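Local coordinates for glucokinase (Streptomyces griseus, PDB 3VGL), which probably phosphorylates D-glucose with ATP to give glucose 6-phosphate, as a zinc-containing glucokinase of the ROK family, at residues Leu26-Lys30 against Ala46-Ala51; Val41-Cys45 against Lys91-Val96; Asn198-Leu202 against Gln224-Val228. One frame throughout, in Å; residues are numbered along the deposited sequence.

Contact 1 (Leu26-Lys30 against Ala46-Ala51)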
loop_
_atom_site.group_PDB
_atom_site.type_symbol
_atom_site.label_atom_id
_atom_site.label_comp_id
_atom_site.label_asym_id
_atom_site.label_seq_id
_atom_site.Cartn_x
_atom_site.Cartn_y
_atom_site.Cartn_z
ATOM N N LEU A 26 14.539 -34.181 27.309
ATOM C CA LEU A 26 15.523 -35.213 27.679
ATOM C C LEU A 26 16.432 -35.680 26.551
ATOM O O LEU A 26 17.422 -36.368 26.805
ATOM C CB LEU A 26 14.835 -36.429 28.306
ATOM C CG LEU A 26 13.889 -36.224 29.479
ATOM C CD1 LEU A 26 13.414 -37.578 29.957
ATOM C CD2 LEU A 26 14.567 -35.442 30.598
ATOM N N SER A 27 16.091 -35.345 25.306
ATOM C CA SER A 27 16.946 -35.680 24.175
ATOM C C SER A 27 16.703 -34.709 23.028
ATOM O O SER A 27 15.670 -34.051 22.988
ATOM C CB SER A 27 16.683 -37.108 23.693
ATOM O OG SER A 27 15.420 -37.218 23.059
ATOM N N THR A 28 17.663 -34.666 22.105
ATOM C CA THR A 28 17.650 -33.753 20.958
ATOM C C THR A 28 18.014 -34.505 19.690
ATOM O O THR A 28 18.982 -35.259 19.658
ATOM C CB THR A 28 18.693 -32.625 21.162
ATOM O OG1 THR A 28 18.443 -31.962 22.406
ATOM C CG2 THR A 28 18.669 -31.618 20.009
ATOM N N PHE A 29 17.233 -34.303 18.631
ATOM C CA PHE A 29 17.600 -34.788 17.310
ATOM C C PHE A 29 17.232 -33.695 16.315
ATOM O O PHE A 29 16.185 -33.084 16.450
ATOM C CB PHE A 29 16.874 -36.093 16.964
ATOM C CG PHE A 29 17.137 -36.584 15.552
ATOM C CD1 PHE A 29 18.077 -37.577 15.316
ATOM C CD2 PHE A 29 16.456 -36.034 14.466
ATOM C CE1 PHE A 29 18.332 -38.042 14.026
ATOM C CE2 PHE A 29 16.706 -36.484 13.153
ATOM C CZ PHE A 29 17.648 -37.500 12.944
ATOM N N LYS A 30 18.124 -33.410 15.371
ATOM C CA LYS A 30 17.866 -32.397 14.328
ATOM C C LYS A 30 18.236 -32.934 12.956
ATOM O O LYS A 30 19.240 -33.630 12.800
ATOM C CB LYS A 30 18.679 -31.122 14.586
ATOM C CG LYS A 30 18.546 -30.521 15.968
ATOM C CD LYS A 30 19.507 -29.346 16.141
ATOM C CE LYS A 30 19.456 -28.765 17.549
ATOM N NZ LYS A 30 18.339 -27.783 17.699
ATOM N N ALA A 46 13.266 -41.124 11.181
ATOM C CA ALA A 46 14.658 -41.018 11.642
ATOM C C ALA A 46 14.774 -40.152 12.899
ATOM O O ALA A 46 15.530 -40.478 13.826
ATOM C CB ALA A 46 15.541 -40.459 10.554
ATOM N N ALA A 47 14.034 -39.043 12.910
ATOM C CA ALA A 47 13.998 -38.146 14.073
ATOM C C ALA A 47 13.426 -38.818 15.317
ATOM O O ALA A 47 13.985 -38.698 16.423
ATOM C CB ALA A 47 13.206 -36.867 13.747
ATOM N N VAL A 48 12.314 -39.529 15.143
ATOM C CA VAL A 48 11.704 -40.267 16.251
ATOM C C VAL A 48 12.682 -41.328 16.773
ATOM O O VAL A 48 12.911 -41.405 17.976
ATOM C CB VAL A 48 10.339 -40.917 15.856
ATOM C CG1 VAL A 48 9.845 -41.877 16.948
ATOM C CG2 VAL A 48 9.298 -39.846 15.555
ATOM N N ALA A 49 13.274 -42.108 15.875
ATOM C CA ALA A 49 14.250 -43.140 16.270
ATOM C C ALA A 49 15.460 -42.554 17.018
ATOM O O ALA A 49 15.867 -43.066 18.080
ATOM C CB ALA A 49 14.690 -43.945 15.050
ATOM N N GLY A 50 16.013 -41.468 16.475
ATOM C CA GLY A 50 17.162 -40.797 17.090
ATOM C C GLY A 50 16.866 -40.197 18.451
ATOM O O GLY A 50 17.623 -40.385 19.407
ATOM N N ALA A 51 15.761 -39.461 18.558
ATOM C CA ALA A 51 15.398 -38.838 19.837
ATOM C C ALA A 51 14.998 -39.882 20.900
ATOM O O ALA A 51 15.199 -39.674 22.099
ATOM C CB ALA A 51 14.285 -37.846 19.619
#
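The ring of F29 lies over the backbone of A47, joining the edge strand 29-32 to the helix 37-52 that packs on the first five-stranded sheet of this actin-like ATPase fold. Strand 29-32 leads into that helix, so the contact folds the helix's C-terminal half back onto the strand it follows. CG of F29 stands anti to the backbone N (chi1 175°), which sends the ring from the strand across the last turns of the helix. There the CA of A47 makes a CH-pi contact, 3.6 Å from the centroid of the F29 ring and 27° off its normal. The carbonyl O of A46 sits above the same face, displaced toward the rim, 3.7 Å from CE1 of F29. The CB of A47 adds to the packing, 3.4 Å from CD2 of F29. Further along the helix, CD1 of F29 comes within 3.8 Å of CA of G50, where no side chain stands between ring and backbone. The methyl of A51 meets F29 and S27 alike, its CB 4.1 Å from CB of F29 and 3.7 Å from OG of S27. The S27 hydroxyl is also hydrogen-bonded to the backbone N of V18 on the adjoining strand 13-19. Across the contact, OG of S27 donates to O of A51 at 2.6 Å, arriving at 122° to the C=O bond.

Contact 2 (Val41-Cys45 against Lys91-Val96)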
loop_
_atom_site.group_PDB
_atom_site.type_symbol
_atom_site.label_atom_id
_atom_site.label_comp_id
_atom_site.label_asym_id
_atom_site.label_seq_id
_atom_site.Cartn_x
_atom_site.Cartn_y
_atom_site.Cartn_z
ATOM N N VAL A 41 8.345 -38.005 5.580
ATOM C CA VAL A 41 7.952 -39.128 6.440
ATOM C C VAL A 41 9.174 -39.946 6.871
ATOM O O VAL A 41 9.299 -40.294 8.047
ATOM C CB VAL A 41 6.837 -40.013 5.826
ATOM C CG1 VAL A 41 6.536 -41.231 6.728
ATOM C CG2 VAL A 41 5.565 -39.204 5.592
ATOM N N ASP A 42 10.097 -40.208 5.942
ATOM C CA ASP A 42 11.355 -40.891 6.274
ATOM C C ASP A 42 12.130 -40.149 7.366
ATOM O O ASP A 42 12.607 -40.770 8.312
ATOM C CB ASP A 42 12.261 -41.034 5.046
ATOM C CG ASP A 42 11.745 -42.053 4.028
ATOM O OD1 ASP A 42 10.852 -42.866 4.342
ATOM O OD2 ASP A 42 12.266 -42.042 2.899
ATOM N N ALA A 43 12.249 -38.822 7.219
ATOM C CA ALA A 43 12.967 -37.983 8.172
ATOM C C ALA A 43 12.292 -37.948 9.539
ATOM O O ALA A 43 12.970 -37.919 10.563
ATOM C CB ALA A 43 13.117 -36.568 7.623
ATOM N N ILE A 44 10.958 -37.936 9.552
ATOM C CA ILE A 44 10.213 -38.012 10.819
ATOM C C ILE A 44 10.542 -39.310 11.536
ATOM O O ILE A 44 10.787 -39.319 12.738
ATOM C CB ILE A 44 8.694 -37.929 10.629
ATOM C CG1 ILE A 44 8.291 -36.544 10.115
ATOM C CG2 ILE A 44 7.952 -38.250 11.933
ATOM C CD1 ILE A 44 6.870 -36.496 9.571
ATOM N N CYS A 45 10.552 -40.404 10.789
ATOM C CA CYS A 45 10.900 -41.694 11.372
ATOM C C CYS A 45 12.328 -41.718 11.919
ATOM O O CYS A 45 12.567 -42.256 13.013
ATOM C CB CYS A 45 10.655 -42.798 10.348
ATOM S SG CYS A 45 8.897 -43.026 10.052
ATOM N N LYS A 91 0.237 -42.015 8.209
ATOM C CA LYS A 91 1.522 -42.442 7.658
ATOM C C LYS A 91 2.584 -42.683 8.730
ATOM O O LYS A 91 3.329 -43.658 8.673
ATOM C CB LYS A 91 2.022 -41.435 6.617
ATOM C CG LYS A 91 1.318 -41.530 5.280
ATOM C CD LYS A 91 1.936 -40.563 4.281
ATOM C CE LYS A 91 1.588 -40.951 2.846
ATOM N NZ LYS A 91 0.136 -40.818 2.585
ATOM N N VAL A 92 2.646 -41.798 9.720
ATOM C CA VAL A 92 3.627 -41.943 10.785
ATOM C C VAL A 92 3.229 -43.064 11.759
ATOM O O VAL A 92 4.096 -43.788 12.257
ATOM C CB VAL A 92 3.873 -40.594 11.506
ATOM C CG1 VAL A 92 4.844 -40.773 12.678
ATOM C CG2 VAL A 92 4.413 -39.574 10.500
ATOM N N GLU A 93 1.929 -43.209 12.026
ATOM C CA GLU A 93 1.460 -44.259 12.950
ATOM C C GLU A 93 1.807 -45.630 12.420
ATOM O O GLU A 93 2.289 -46.489 13.159
ATOM C CB GLU A 93 -0.043 -44.165 13.216
ATOM C CG GLU A 93 -0.361 -43.216 14.340
ATOM C CD GLU A 93 -1.815 -43.203 14.762
ATOM O OE1 GLU A 93 -2.679 -43.782 14.061
ATOM O OE2 GLU A 93 -2.091 -42.587 15.807
ATOM N N GLN A 94 1.590 -45.829 11.127
ATOM C CA GLN A 94 1.828 -47.148 10.560
ATOM C C GLN A 94 3.330 -47.485 10.526
ATOM O O GLN A 94 3.702 -48.656 10.593
ATOM C CB GLN A 94 1.114 -47.302 9.209
ATOM C CG GLN A 94 1.887 -46.850 7.999
ATOM C CD GLN A 94 2.657 -47.981 7.311
ATOM O OE1 GLN A 94 3.315 -47.758 6.293
ATOM N NE2 GLN A 94 2.572 -49.190 7.859
ATOM N N ARG A 95 4.188 -46.464 10.487
ATOM C CA ARG A 95 5.640 -46.698 10.482
ATOM C C ARG A 95 6.354 -46.729 11.839
ATOM O O ARG A 95 7.306 -47.498 12.009
ATOM C CB ARG A 95 6.342 -45.757 9.515
ATOM C CG ARG A 95 6.257 -46.266 8.092
ATOM C CD ARG A 95 6.912 -45.337 7.133
ATOM N NE ARG A 95 8.365 -45.329 7.270
ATOM C CZ ARG A 95 9.162 -44.621 6.474
ATOM N NH1 ARG A 95 8.634 -43.899 5.499
ATOM N NH2 ARG A 95 10.476 -44.640 6.650
ATOM N N VAL A 96 5.910 -45.918 12.797
ATOM C CA VAL A 96 6.535 -45.920 14.128
ATOM C C VAL A 96 5.838 -46.855 15.126
ATOM O O VAL A 96 6.443 -47.268 16.110
ATOM C CB VAL A 96 6.733 -44.483 14.740
ATOM C CG1 VAL A 96 7.452 -43.561 13.755
ATOM C CG2 VAL A 96 5.408 -43.869 15.203
#
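A bend at chi3 (70°) in an otherwise extended outer chain turns the guanidinium of R95 toward D42, while chi1 of -71° sets the D42 carboxylate beside its own backbone N, within reach of R95. The two residues tie together helices 37-52 and 88-96, whose short segments cross at -47° with axes 10.3 Å apart, on the N-terminal, actin-like half of the ROK fold. R95 grips end-on with both terminal nitrogens, and both bonds go to the same oxygen: NH1 lies 2.7 Å and NH2 2.9 Å from OD1 of D42. NH1 comes nearly along the C-O axis, whereas NH2 reaches the anti side, out of the carboxylate plane. The oxygen stays in the guanidinium plane for both bonds, although the two flat groups are steeply turned against each other.

Against the arginine, SG of C45 sits over one face of the guanidinium, 3.7 Å from NE of R95, and also touches CG1 of V96 at 4.0 Å. V41 flanks the arginine, its CG1 3.6 Å from NH1 of R95, while its other methyl, CG2, meets CD of K91. Deeper between the helices, CG2 of I44 packs against CG2 of V92 at 4.0 Å, the two side chains crossing at about a right angle. V41, I44 and V92, all buried, thus form the apolar part of the interface, and a charge pair lies at its solvent-exposed margin. Two N-H donors converging on OD1 would draw negative charge toward that oxygen, while solvent probably screens the pair.

Contact 3 (Asn198-Leu202 against Gln224-Val228)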
loop_
_atom_site.group_PDB
_atom_site.type_symbol
_atom_site.label_atom_id
_atom_site.label_comp_id
_atom_site.label_asym_id
_atom_site.label_seq_id
_atom_site.Cartn_x
_atom_site.Cartn_y
_atom_site.Cartn_z
ATOM N N ASN A 198 29.075 -1.002 5.282
ATOM C CA ASN A 198 28.418 -1.023 6.585
ATOM C C ASN A 198 28.052 -2.442 7.038
ATOM O O ASN A 198 27.358 -2.623 8.048
ATOM C CB ASN A 198 27.175 -0.123 6.571
ATOM C CG ASN A 198 27.517 1.360 6.649
ATOM O OD1 ASN A 198 28.569 1.750 7.163
ATOM N ND2 ASN A 198 26.608 2.198 6.153
ATOM N N ALA A 199 28.534 -3.438 6.290
ATOM C CA ALA A 199 28.231 -4.847 6.555
ATOM C C ALA A 199 29.480 -5.712 6.743
ATOM O O ALA A 199 29.397 -6.943 6.674
ATOM C CB ALA A 199 27.365 -5.417 5.430
ATOM N N ALA A 200 30.628 -5.077 6.982
ATOM C CA ALA A 200 31.901 -5.800 7.064
ATOM C C ALA A 200 31.888 -6.981 8.042
ATOM O O ALA A 200 32.304 -8.093 7.684
ATOM C CB ALA A 200 33.048 -4.841 7.389
ATOM N N VAL A 201 31.409 -6.734 9.262
ATOM C CA VAL A 201 31.289 -7.782 10.280
ATOM C C VAL A 201 30.336 -8.896 9.826
ATOM O O VAL A 201 30.661 -10.083 9.918
ATOM C CB VAL A 201 30.867 -7.195 11.656
ATOM C CG1 VAL A 201 30.476 -8.302 12.638
ATOM C CG2 VAL A 201 31.984 -6.336 12.237
ATOM N N LEU A 202 29.166 -8.512 9.314
ATOM C CA LEU A 202 28.194 -9.493 8.842
ATOM C C LEU A 202 28.763 -10.398 7.760
ATOM O O LEU A 202 28.664 -11.622 7.857
ATOM C CB LEU A 202 26.916 -8.792 8.346
ATOM C CG LEU A 202 25.819 -9.608 7.654
ATOM C CD1 LEU A 202 25.305 -10.679 8.577
ATOM C CD2 LEU A 202 24.693 -8.686 7.217
ATOM N N GLN A 224 27.284 -7.515 17.713
ATOM C CA GLN A 224 28.581 -6.839 17.609
ATOM C C GLN A 224 28.445 -5.419 17.055
ATOM O O GLN A 224 29.441 -4.710 16.892
ATOM C CB GLN A 224 29.542 -7.662 16.746
ATOM C CG GLN A 224 29.998 -8.969 17.389
ATOM C CD GLN A 224 30.875 -9.817 16.477
ATOM O OE1 GLN A 224 30.762 -11.045 16.457
ATOM N NE2 GLN A 224 31.747 -9.168 15.714
ATOM N N GLY A 225 27.212 -5.015 16.757
ATOM C CA GLY A 225 26.905 -3.642 16.358
ATOM C C GLY A 225 27.030 -3.352 14.874
ATOM O O GLY A 225 27.098 -2.188 14.480
ATOM N N ASP A 226 27.056 -4.408 14.054
ATOM C CA ASP A 226 27.095 -4.269 12.598
ATOM C C ASP A 226 25.868 -3.461 12.178
ATOM O O ASP A 226 24.736 -3.887 12.441
ATOM C CB ASP A 226 27.098 -5.657 11.937
ATOM C CG ASP A 226 27.123 -5.595 10.418
ATOM O OD1 ASP A 226 28.200 -5.788 9.826
ATOM O OD2 ASP A 226 26.063 -5.372 9.801
ATOM N N PRO A 227 26.077 -2.274 11.564
ATOM C CA PRO A 227 24.953 -1.370 11.271
ATOM C C PRO A 227 23.899 -1.971 10.346
ATOM O O PRO A 227 22.699 -1.748 10.561
ATOM C CB PRO A 227 25.621 -0.170 10.592
ATOM C CG PRO A 227 27.036 -0.228 11.007
ATOM C CD PRO A 227 27.376 -1.668 11.209
ATOM N N VAL A 228 24.341 -2.706 9.329
ATOM C CA VAL A 228 23.414 -3.340 8.381
ATOM C C VAL A 228 22.583 -4.399 9.098
ATOM O O VAL A 228 21.373 -4.508 8.859
ATOM C CB VAL A 228 24.157 -3.918 7.143
ATOM C CG1 VAL A 228 23.355 -5.059 6.481
ATOM C CG2 VAL A 228 24.450 -2.802 6.141
HETATM O O HOH W 1 30.130 -4.130 10.137
#
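D226 overlaps the first turn of helix 200-204, its OD1 lying 2.9 Å from N of L202 and accepting that N-H. CG of D226 is anti to its backbone N (chi1 179°), which carries the carboxylate across to the neighbouring segment. The N-H arrives from above the carboxylate plane, 58° out of it. A water fills the adjoining position, taking the N-H of V201 at 3.0 Å and donating to OD1 of D226 at 2.6 Å. The same oxygen thus takes the L202 amide and, by way of the water, is linked to that of V201. D226 is also the N-cap of its own helix 227-251, its OD2 accepting from N of A229, directly after the Schellman turn in which G225 ends helix 215-223.

Next to the cap, the backbone carbonyl of N198 accepts from N of V228 at 3.3 Å, and CD of P227 rests on the same N198 oxygen, also at 3.3 Å. Apolar contacts complete the junction. CB of A199 lies 3.9 Å from CB of V228, and CD2 of L202 meets CG1 of V228 at the same separation, these two side chains crossing at about a right angle. L202 is further enclosed by H217, I218 and A221. A single buried carboxylate thus joins two helix starts, one oxygen to each, and the amides and probably the dipoles of both N-termini would help to stabilise its negative charge.

Contacts 1 and 2 share helix 37-52 and adjoin along it, their centres 13 Å apart: 26-30 packs on its C-terminal half, and 91-96 on the turns just before. Contact 3 lies about 43 Å from contact 2, centre to centre, on the opposite side of the chain's centre, and joins the starts of helices 200-204 and 227-251 and the turn before the second. All three are partly buried, but the polar groups sit differently. In contact 2 the charge pair is at the exposed margin over an apolar interior; in contact 3 the carboxylate is buried within the contact and met by backbone amides. Contact 1 carries no charge pair, relying on an aromatic face and one hydroxyl.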